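Local coordinates for protein putative hydrolase (Bacteroides ovatus, PDB 4HBS) that is of unknown substrate but probably acts as a hydrolase, and is built as a five-bladed beta-propeller, at residues A[19-24]-A[42-47]; A[370-375]-A[399-404]; A[25-30]-A[340-345]. One frame throughout, in Å; residues are numbered along the deposited sequence.

Contact 1 of 3, residues A[19-24]-A[42-47]; sequences DSEWNL and DLKYNA
An N-capped helix start, in which D42, L43 and K44 meet E21, N23 and L24, joins the open end of the antiparallel pair 24-26 and 38-42, where strand 38-42 passes into helix 43-48. L24 and D42 are an antiparallel non-hydrogen-bonded pair. Just past the bridge, L43 N donates to N23 O (2.9 Å). The CG of D42 is anti to its backbone N (chi1 -169°), and OD1 accepts from Y45 N from above the carboxylate plane (3.0 Å), capping the helix. L24 CD2 lies 3.7 Å from CG of that carboxylate, whose OD2 forms a salt bridge with R401 NE. The side chains of N23 and L43 cross at about a right angle, with OD1 3.7 Å from L43 CD1. K44 passes the backbone of the 3-10 turn 20-22, with CB 3.5 Å from W22 O, and its NZ forms a salt bridge to E21 OE2 (3.1 Å), reached from above the carboxylate. An alanine at K44 would probably leave the E21 carboxylate without its mate and open a gap beside the 3-10 turn. One aspartate thus serves both helix and strand 399-403, whereas the E21-K44 pair, with its glutamate exposed, is likely to be partly screened by solvent.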
loop_
_atom_site.group_PDB
_atom_site.type_symbol
_atom_site.label_atom_id
_atom_site.label_comp_id
_atom_site.label_asym_id
_atom_site.label_seq_id
_atom_site.Cartn_x
_atom_site.Cartn_y
_atom_site.Cartn_z
ATOM N N ASP A 19 21.429 14.299 0.647
ATOM C CA ASP A 19 22.670 13.594 0.974
ATOM C C ASP A 19 22.909 12.611 -0.164
ATOM O O ASP A 19 21.970 11.938 -0.586
ATOM C CB ASP A 19 22.535 12.861 2.335
ATOM C CG ASP A 19 23.819 12.313 2.957
ATOM O OD1 ASP A 19 24.799 12.090 2.211
ATOM O OD2 ASP A 19 23.812 12.029 4.173
ATOM N N SER A 20 24.138 12.543 -0.686
ATOM C CA SER A 20 24.467 11.631 -1.786
ATOM C C SER A 20 24.301 10.169 -1.354
ATOM O O SER A 20 24.009 9.323 -2.205
ATOM C CB SER A 20 25.881 11.883 -2.303
ATOM O OG SER A 20 26.857 11.671 -1.297
ATOM N N GLU A 21 24.435 9.884 -0.026
ATOM C CA GLU A 21 24.230 8.547 0.550
ATOM C C GLU A 21 22.788 8.021 0.275
ATOM O O GLU A 21 22.615 6.811 0.120
ATOM C CB GLU A 21 24.507 8.571 2.072
ATOM C CG GLU A 21 24.512 7.192 2.738
ATOM C CD GLU A 21 23.207 6.635 3.304
ATOM O OE1 GLU A 21 22.213 7.389 3.400
ATOM O OE2 GLU A 21 23.187 5.434 3.661
ATOM N N TRP A 22 21.773 8.935 0.173
ATOM C CA TRP A 22 20.364 8.583 -0.083
ATOM C C TRP A 22 20.142 7.954 -1.475
ATOM O O TRP A 22 19.107 7.320 -1.688
ATOM C CB TRP A 22 19.447 9.814 0.067
ATOM C CG TRP A 22 19.473 10.474 1.425
ATOM C CD1 TRP A 22 20.055 9.999 2.565
ATOM C CD2 TRP A 22 18.855 11.723 1.783
ATOM N NE1 TRP A 22 19.872 10.888 3.599
ATOM C CE2 TRP A 22 19.147 11.960 3.147
ATOM C CE3 TRP A 22 18.087 12.674 1.080
ATOM C CZ2 TRP A 22 18.656 13.078 3.836
ATOM C CZ3 TRP A 22 17.652 13.812 1.749
ATOM C CH2 TRP A 22 17.935 14.005 3.112
ATOM N N ASN A 23 21.088 8.145 -2.415
ATOM C CA ASN A 23 21.043 7.612 -3.777
ATOM C C ASN A 23 19.708 7.974 -4.488
ATOM O O ASN A 23 19.018 7.118 -5.051
ATOM C CB ASN A 23 21.321 6.096 -3.792
ATOM C CG ASN A 23 21.792 5.544 -5.133
ATOM O OD1 ASN A 23 21.945 6.274 -6.130
ATOM N ND2 ASN A 23 21.938 4.217 -5.217
ATOM N N LEU A 24 19.370 9.269 -4.452
ATOM C CA LEU A 24 18.204 9.820 -5.134
ATOM C C LEU A 24 18.662 10.351 -6.500
ATOM O O LEU A 24 19.790 10.837 -6.624
ATOM C CB LEU A 24 17.551 10.949 -4.304
ATOM C CG LEU A 24 17.104 10.602 -2.882
ATOM C CD1 LEU A 24 16.357 11.740 -2.272
ATOM C CD2 LEU A 24 16.242 9.382 -2.858
ATOM N N ASP A 42 14.019 7.042 -5.940
ATOM C CA ASP A 42 14.851 6.545 -4.828
ATOM C C ASP A 42 15.552 5.254 -5.317
ATOM O O ASP A 42 14.936 4.184 -5.326
ATOM C CB ASP A 42 14.015 6.313 -3.540
ATOM C CG ASP A 42 14.841 6.047 -2.294
ATOM O OD1 ASP A 42 15.936 5.471 -2.419
ATOM O OD2 ASP A 42 14.386 6.419 -1.192
ATOM N N LEU A 43 16.834 5.363 -5.753
ATOM C CA LEU A 43 17.560 4.210 -6.288
ATOM C C LEU A 43 18.012 3.279 -5.174
ATOM O O LEU A 43 18.201 2.090 -5.440
ATOM C CB LEU A 43 18.748 4.630 -7.147
ATOM C CG LEU A 43 18.483 5.662 -8.265
ATOM C CD1 LEU A 43 19.725 5.870 -9.086
ATOM C CD2 LEU A 43 17.326 5.248 -9.165
ATOM N N LYS A 44 18.162 3.799 -3.923
ATOM C CA LYS A 44 18.540 2.984 -2.751
ATOM C C LYS A 44 17.445 1.973 -2.457
ATOM O O LYS A 44 17.740 0.799 -2.228
ATOM C CB LYS A 44 18.754 3.888 -1.516
ATOM C CG LYS A 44 19.435 3.243 -0.327
ATOM C CD LYS A 44 19.522 4.237 0.840
ATOM C CE LYS A 44 20.913 4.397 1.392
ATOM N NZ LYS A 44 21.291 3.306 2.337
ATOM N N TYR A 45 16.165 2.435 -2.458
ATOM C CA TYR A 45 15.018 1.567 -2.180
ATOM C C TYR A 45 14.728 0.701 -3.375
ATOM O O TYR A 45 14.512 -0.480 -3.190
ATOM C CB TYR A 45 13.787 2.352 -1.715
ATOM C CG TYR A 45 13.820 2.532 -0.217
ATOM C CD1 TYR A 45 14.769 3.353 0.381
ATOM C CD2 TYR A 45 13.036 1.741 0.614
ATOM C CE1 TYR A 45 14.888 3.436 1.765
ATOM C CE2 TYR A 45 13.164 1.794 2.000
ATOM C CZ TYR A 45 14.111 2.624 2.576
ATOM O OH TYR A 45 14.240 2.639 3.951
ATOM N N ASN A 46 14.819 1.223 -4.601
ATOM C CA ASN A 46 14.648 0.381 -5.791
ATOM C C ASN A 46 15.645 -0.798 -5.743
ATOM O O ASN A 46 15.271 -1.906 -6.109
ATOM C CB ASN A 46 14.837 1.190 -7.082
ATOM C CG ASN A 46 13.711 2.149 -7.361
ATOM O OD1 ASN A 46 12.780 2.292 -6.570
ATOM N ND2 ASN A 46 13.758 2.838 -8.491
ATOM N N ALA A 47 16.883 -0.570 -5.218
ATOM C CA ALA A 47 17.905 -1.617 -5.086
ATOM C C ALA A 47 17.552 -2.576 -3.975
ATOM O O ALA A 47 17.728 -3.784 -4.152
ATOM C CB ALA A 47 19.270 -1.008 -4.823
#

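Contact 2 of 3, residues A[370-375]-A[399-404]; sequences ELVIST and FYRVFN
The F403 ring carries E370 CB over the centre of one face, a CH-pi contact with CB 3.5 Å from the centroid, and the E370 carboxylate is turned only 20° from the ring plane. V372 CG2 covers one face of the R401 guanidinium, 3.6 Å from NH1, while E370 OE2 sits at the guanidinium's edge. There R401 NH1 donates to OE2 in a salt bridge (2.9 Å) that meets the carboxylate from above its plane. E370 holds CG between its backbone N and carbonyl carbon (chi1 72°), and CG comes to 3.6 Å from F403 CZ. E370 OE1 accepts from T368 N, R401 NE pairs with D42, and NH1 also reaches L365 O. The two antiparallel strands join through L371 with V402 and I373 with Y400, each pair giving two backbone bonds. Their side chains form the sheet's other face, where I373 CD1 meets V402 CG2 at 3.8 Å and L338 of strand 333-340 packs on both. A water bridges T375 OG1 (3.0 Å) and Y400 OH (2.8 Å). The buried arginine is thus held by carboxylates from two distant parts of the chain, D42 and E370, which would probably offset much of the cost of burying its charge.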
loop_
_atom_site.group_PDB
_atom_site.type_symbol
_atom_site.label_atom_id
_atom_site.label_comp_id
_atom_site.label_asym_id
_atom_site.label_seq_id
_atom_site.Cartn_x
_atom_site.Cartn_y
_atom_site.Cartn_z
ATOM N N GLU A 370 9.728 14.974 3.296
ATOM C CA GLU A 370 9.423 14.695 1.889
ATOM C C GLU A 370 8.394 13.584 1.789
ATOM O O GLU A 370 8.283 12.783 2.716
ATOM C CB GLU A 370 10.728 14.295 1.106
ATOM C CG GLU A 370 11.347 12.911 1.377
ATOM C CD GLU A 370 12.326 12.801 2.532
ATOM O OE1 GLU A 370 12.200 13.593 3.492
ATOM O OE2 GLU A 370 13.212 11.914 2.488
ATOM N N LEU A 371 7.654 13.503 0.687
ATOM C CA LEU A 371 6.716 12.389 0.530
ATOM C C LEU A 371 7.485 11.218 0.019
ATOM O O LEU A 371 8.298 11.420 -0.866
ATOM C CB LEU A 371 5.580 12.712 -0.443
ATOM C CG LEU A 371 4.697 13.869 -0.063
ATOM C CD1 LEU A 371 3.936 14.368 -1.262
ATOM C CD2 LEU A 371 3.744 13.504 1.040
ATOM N N VAL A 372 7.275 10.007 0.570
ATOM C CA VAL A 372 7.931 8.800 0.062
ATOM C C VAL A 372 6.816 7.965 -0.542
ATOM O O VAL A 372 5.940 7.504 0.180
ATOM C CB VAL A 372 8.753 8.046 1.116
ATOM C CG1 VAL A 372 9.575 6.934 0.457
ATOM C CG2 VAL A 372 9.655 9.007 1.869
ATOM N N ILE A 373 6.799 7.863 -1.876
ATOM C CA ILE A 373 5.754 7.192 -2.642
ATOM C C ILE A 373 6.309 5.927 -3.293
ATOM O O ILE A 373 7.485 5.883 -3.648
ATOM C CB ILE A 373 5.203 8.198 -3.704
ATOM C CG1 ILE A 373 4.463 9.367 -3.011
ATOM C CG2 ILE A 373 4.283 7.520 -4.717
ATOM C CD1 ILE A 373 4.391 10.595 -3.800
ATOM N N SER A 374 5.465 4.908 -3.457
ATOM C CA SER A 374 5.851 3.658 -4.103
ATOM C C SER A 374 4.725 3.197 -4.992
ATOM O O SER A 374 3.566 3.329 -4.613
ATOM C CB SER A 374 6.192 2.584 -3.069
ATOM O OG SER A 374 5.049 1.930 -2.540
ATOM N N THR A 375 5.054 2.656 -6.169
ATOM C CA THR A 375 4.069 2.144 -7.109
ATOM C C THR A 375 4.060 0.635 -7.105
ATOM O O THR A 375 4.824 0.000 -6.394
ATOM C CB THR A 375 4.418 2.609 -8.521
ATOM O OG1 THR A 375 5.670 2.037 -8.919
ATOM C CG2 THR A 375 4.439 4.096 -8.653
ATOM N N PHE A 399 10.258 3.195 -6.061
ATOM C CA PHE A 399 10.123 4.246 -5.063
ATOM C C PHE A 399 10.487 5.647 -5.589
ATOM O O PHE A 399 11.372 5.802 -6.438
ATOM C CB PHE A 399 10.988 3.891 -3.856
ATOM C CG PHE A 399 10.536 2.611 -3.201
ATOM C CD1 PHE A 399 10.936 1.374 -3.701
ATOM C CD2 PHE A 399 9.642 2.633 -2.140
ATOM C CE1 PHE A 399 10.524 0.193 -3.099
ATOM C CE2 PHE A 399 9.207 1.443 -1.554
ATOM C CZ PHE A 399 9.661 0.233 -2.034
ATOM N N TYR A 400 9.773 6.665 -5.068
ATOM C CA TYR A 400 9.975 8.080 -5.402
ATOM C C TYR A 400 9.944 8.929 -4.144
ATOM O O TYR A 400 9.286 8.560 -3.189
ATOM C CB TYR A 400 8.875 8.591 -6.370
ATOM C CG TYR A 400 8.763 7.773 -7.629
ATOM C CD1 TYR A 400 8.053 6.577 -7.645
ATOM C CD2 TYR A 400 9.402 8.169 -8.798
ATOM C CE1 TYR A 400 7.986 5.794 -8.789
ATOM C CE2 TYR A 400 9.363 7.377 -9.945
ATOM C CZ TYR A 400 8.647 6.194 -9.938
ATOM O OH TYR A 400 8.635 5.405 -11.060
ATOM N N ARG A 401 10.622 10.070 -4.155
ATOM C CA ARG A 401 10.587 11.049 -3.060
ATOM C C ARG A 401 10.228 12.398 -3.669
ATOM O O ARG A 401 10.780 12.750 -4.721
ATOM C CB ARG A 401 11.915 11.124 -2.310
ATOM C CG ARG A 401 12.377 9.783 -1.769
ATOM C CD ARG A 401 12.918 9.852 -0.357
ATOM N NE ARG A 401 13.221 8.504 0.136
ATOM C CZ ARG A 401 13.329 8.146 1.417
ATOM N NH1 ARG A 401 13.171 9.046 2.387
ATOM N NH2 ARG A 401 13.599 6.886 1.739
ATOM N N VAL A 402 9.257 13.106 -3.074
ATOM C CA VAL A 402 8.820 14.418 -3.540
ATOM C C VAL A 402 9.202 15.415 -2.473
ATOM O O VAL A 402 8.703 15.328 -1.349
ATOM C CB VAL A 402 7.298 14.479 -3.851
ATOM C CG1 VAL A 402 6.929 15.791 -4.534
ATOM C CG2 VAL A 402 6.855 13.294 -4.703
ATOM N N PHE A 403 10.102 16.350 -2.804
ATOM C CA PHE A 403 10.509 17.410 -1.878
ATOM C C PHE A 403 9.819 18.703 -2.257
ATOM O O PHE A 403 9.655 19.002 -3.446
ATOM C CB PHE A 403 12.010 17.607 -1.891
ATOM C CG PHE A 403 12.771 16.454 -1.303
ATOM C CD1 PHE A 403 12.947 15.282 -2.024
ATOM C CD2 PHE A 403 13.386 16.567 -0.062
ATOM C CE1 PHE A 403 13.687 14.230 -1.499
ATOM C CE2 PHE A 403 14.127 15.515 0.463
ATOM C CZ PHE A 403 14.266 14.349 -0.254
ATOM N N ASN A 404 9.398 19.462 -1.250
ATOM C CA ASN A 404 8.737 20.740 -1.441
ATOM C C ASN A 404 7.337 20.576 -2.118
ATOM O O ASN A 404 6.862 21.493 -2.787
ATOM C CB ASN A 404 9.661 21.694 -2.227
ATOM C CG ASN A 404 9.512 23.151 -1.882
ATOM O OD1 ASN A 404 9.050 23.529 -0.794
ATOM N ND2 ASN A 404 9.913 24.014 -2.803
HETATM O O HOH W 1 6.669 3.460 -11.356
#

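Contact 3 of 3, residues A[25-30]-A[340-345]; sequences ELMPNR and TLPEFL
M27, present as selenomethionine, brings its methyl CE to P342 CG (3.8 Å), the two side chains crossing at about a right angle. The chain of M27 turns at its last torsion (chi3 75°), which carries CE out toward the proline ring. Beside them R30 approaches T340 with its CD, which lies 3.1 Å from T340 O, and its NH1 stands 3.8 Å from P342 CA and 4.0 Å from L341 O. No hydrogen bond spans the two segments. M27 CE lies against one face of the R30 guanidinium, toward its rim, but R30 is poorly ordered and its position is uncertain. The contact joins two blades of the propeller: strand 24-26 is an outermost strand of one sheet, while 340-345 leaves strand 333-340, an outermost strand of the preceding sheet. Further out, M27 is fixed by backbone hydrogen bonding to V39 in the neighbouring strand 38-42, and its side chain also touches Y400, which packs on L341 and P342 as well. On the other side T340 OG1 is bonded to D319 OD1 and L341 O accepts from R318 NH1, both at the start of strand 319-325, and P342 O accepts from Y353 OH, further along the loop of 340-345 itself.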
loop_
_atom_site.group_PDB
_atom_site.type_symbol
_atom_site.label_atom_id
_atom_site.label_comp_id
_atom_site.label_asym_id
_atom_site.label_seq_id
_atom_site.Cartn_x
_atom_site.Cartn_y
_atom_site.Cartn_z
ATOM N N GLU A 25 17.811 10.225 -7.525
ATOM C CA GLU A 25 18.113 10.701 -8.872
ATOM C C GLU A 25 16.973 11.627 -9.282
ATOM O O GLU A 25 15.845 11.158 -9.400
ATOM C CB GLU A 25 18.272 9.501 -9.824
ATOM C CG GLU A 25 18.862 9.827 -11.188
ATOM C CD GLU A 25 18.369 8.906 -12.286
ATOM O OE1 GLU A 25 18.791 7.727 -12.304
ATOM O OE2 GLU A 25 17.511 9.342 -13.088
ATOM N N LEU A 26 17.241 12.950 -9.431
ATOM C CA LEU A 26 16.198 13.921 -9.783
ATOM C C LEU A 26 15.575 13.578 -11.119
ATOM O O LEU A 26 16.289 13.179 -12.033
ATOM C CB LEU A 26 16.770 15.348 -9.835
ATOM C CG LEU A 26 15.758 16.481 -9.982
ATOM C CD1 LEU A 26 15.073 16.777 -8.682
ATOM C CD2 LEU A 26 16.422 17.710 -10.448
HETATM N N MSE A 27 14.243 13.704 -11.225
HETATM C CA MSE A 27 13.533 13.415 -12.471
HETATM C C MSE A 27 13.352 14.686 -13.231
HETATM O O MSE A 27 13.184 15.733 -12.609
HETATM C CB MSE A 27 12.178 12.758 -12.202
HETATM C CG MSE A 27 12.294 11.281 -11.999
HETATM SE SE MSE A 27 10.603 10.478 -11.671
HETATM C CE MSE A 27 9.894 10.525 -13.413
ATOM N N PRO A 28 13.367 14.650 -14.579
ATOM C CA PRO A 28 13.221 15.901 -15.337
ATOM C C PRO A 28 11.831 16.508 -15.210
ATOM O O PRO A 28 10.868 15.779 -14.945
ATOM C CB PRO A 28 13.506 15.467 -16.777
ATOM C CG PRO A 28 13.149 14.040 -16.815
ATOM C CD PRO A 28 13.525 13.491 -15.481
ATOM N N ASN A 29 11.740 17.854 -15.346
ATOM C CA ASN A 29 10.450 18.565 -15.355
ATOM C C ASN A 29 9.606 17.854 -16.421
ATOM O O ASN A 29 10.008 17.811 -17.587
ATOM C CB ASN A 29 10.620 20.089 -15.632
ATOM C CG ASN A 29 11.604 20.437 -16.745
ATOM O OD1 ASN A 29 12.808 20.195 -16.615
ATOM N ND2 ASN A 29 11.127 20.989 -17.868
ATOM N N ARG A 30 8.527 17.183 -16.004
ATOM C CA ARG A 30 7.755 16.344 -16.914
ATOM C C ARG A 30 6.852 17.192 -17.816
ATOM O O ARG A 30 7.078 17.270 -19.025
ATOM C CB ARG A 30 6.898 15.293 -16.150
ATOM C CG ARG A 30 7.511 14.670 -14.875
ATOM C CD ARG A 30 7.511 13.164 -14.901
ATOM N NE ARG A 30 8.664 12.618 -15.632
ATOM C CZ ARG A 30 8.658 11.534 -16.419
ATOM N NH1 ARG A 30 7.529 10.855 -16.632
ATOM N NH2 ARG A 30 9.778 11.130 -17.012
ATOM N N THR A 340 3.774 13.073 -12.588
ATOM C CA THR A 340 3.355 12.018 -13.509
ATOM C C THR A 340 4.345 10.880 -13.452
ATOM O O THR A 340 5.531 11.102 -13.662
ATOM C CB THR A 340 3.233 12.572 -14.904
ATOM O OG1 THR A 340 2.394 13.725 -14.851
ATOM C CG2 THR A 340 2.643 11.572 -15.860
ATOM N N LEU A 341 3.872 9.664 -13.176
ATOM C CA LEU A 341 4.743 8.499 -13.048
ATOM C C LEU A 341 5.310 8.103 -14.390
ATOM O O LEU A 341 4.643 8.310 -15.394
ATOM C CB LEU A 341 3.986 7.328 -12.425
ATOM C CG LEU A 341 3.633 7.537 -10.956
ATOM C CD1 LEU A 341 2.428 6.710 -10.544
ATOM C CD2 LEU A 341 4.815 7.240 -10.083
ATOM N N PRO A 342 6.537 7.536 -14.444
ATOM C CA PRO A 342 7.131 7.187 -15.744
ATOM C C PRO A 342 6.301 6.263 -16.620
ATOM O O PRO A 342 5.572 5.407 -16.127
ATOM C CB PRO A 342 8.438 6.495 -15.366
ATOM C CG PRO A 342 8.767 6.991 -14.028
ATOM C CD PRO A 342 7.475 7.263 -13.337
ATOM N N GLU A 343 6.456 6.427 -17.939
ATOM C CA GLU A 343 5.796 5.603 -18.952
ATOM C C GLU A 343 6.614 4.290 -19.158
ATOM O O GLU A 343 6.046 3.259 -19.542
ATOM C CB GLU A 343 5.709 6.432 -20.246
ATOM C CG GLU A 343 4.878 5.849 -21.378
ATOM C CD GLU A 343 5.081 6.591 -22.687
ATOM O OE1 GLU A 343 5.476 7.781 -22.643
ATOM O OE2 GLU A 343 4.859 5.982 -23.761
ATOM N N PHE A 344 7.949 4.340 -18.857
ATOM C CA PHE A 344 8.901 3.229 -19.007
ATOM C C PHE A 344 9.603 2.884 -17.695
ATOM O O PHE A 344 9.933 3.790 -16.925
ATOM C CB PHE A 344 9.963 3.639 -20.011
ATOM C CG PHE A 344 9.400 4.017 -21.342
ATOM C CD1 PHE A 344 9.185 3.058 -22.318
ATOM C CD2 PHE A 344 9.055 5.333 -21.621
ATOM C CE1 PHE A 344 8.690 3.415 -23.573
ATOM C CE2 PHE A 344 8.521 5.686 -22.861
ATOM C CZ PHE A 344 8.352 4.726 -23.834
ATOM N N LEU A 345 9.865 1.580 -17.458
ATOM C CA LEU A 345 10.565 1.110 -16.253
ATOM C C LEU A 345 12.060 0.978 -16.503
ATOM O O LEU A 345 12.453 0.583 -17.593
ATOM C CB LEU A 345 10.025 -0.256 -15.815
ATOM C CG LEU A 345 8.544 -0.356 -15.582
ATOM C CD1 LEU A 345 8.155 -1.770 -15.261
ATOM C CD2 LEU A 345 8.091 0.591 -14.496
#

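Overall arrangement
From the N terminus, 19-24 runs straight on into 25-30, and contact 1 closes a loop of 17 residues, which holds the turn between strands 24-26 and 38-42, when the chain returns at 42-47. Contact 3 crosses it: 25-30 lies within that loop but finds its partner some 310 residues later at 340-345, after most of the propeller has been built. Contact 2 then follows in series, pairing 370-375 with 399-404. One five-stranded sheet gathers N-terminal strands 24-26 and 38-42 with the last three strands, so the blade is completed from both chain ends, the closure usual in propellers. R401 and F399 join contact 2 to contact 1, and Y400 joins it to contact 3 on the opposite sheet face.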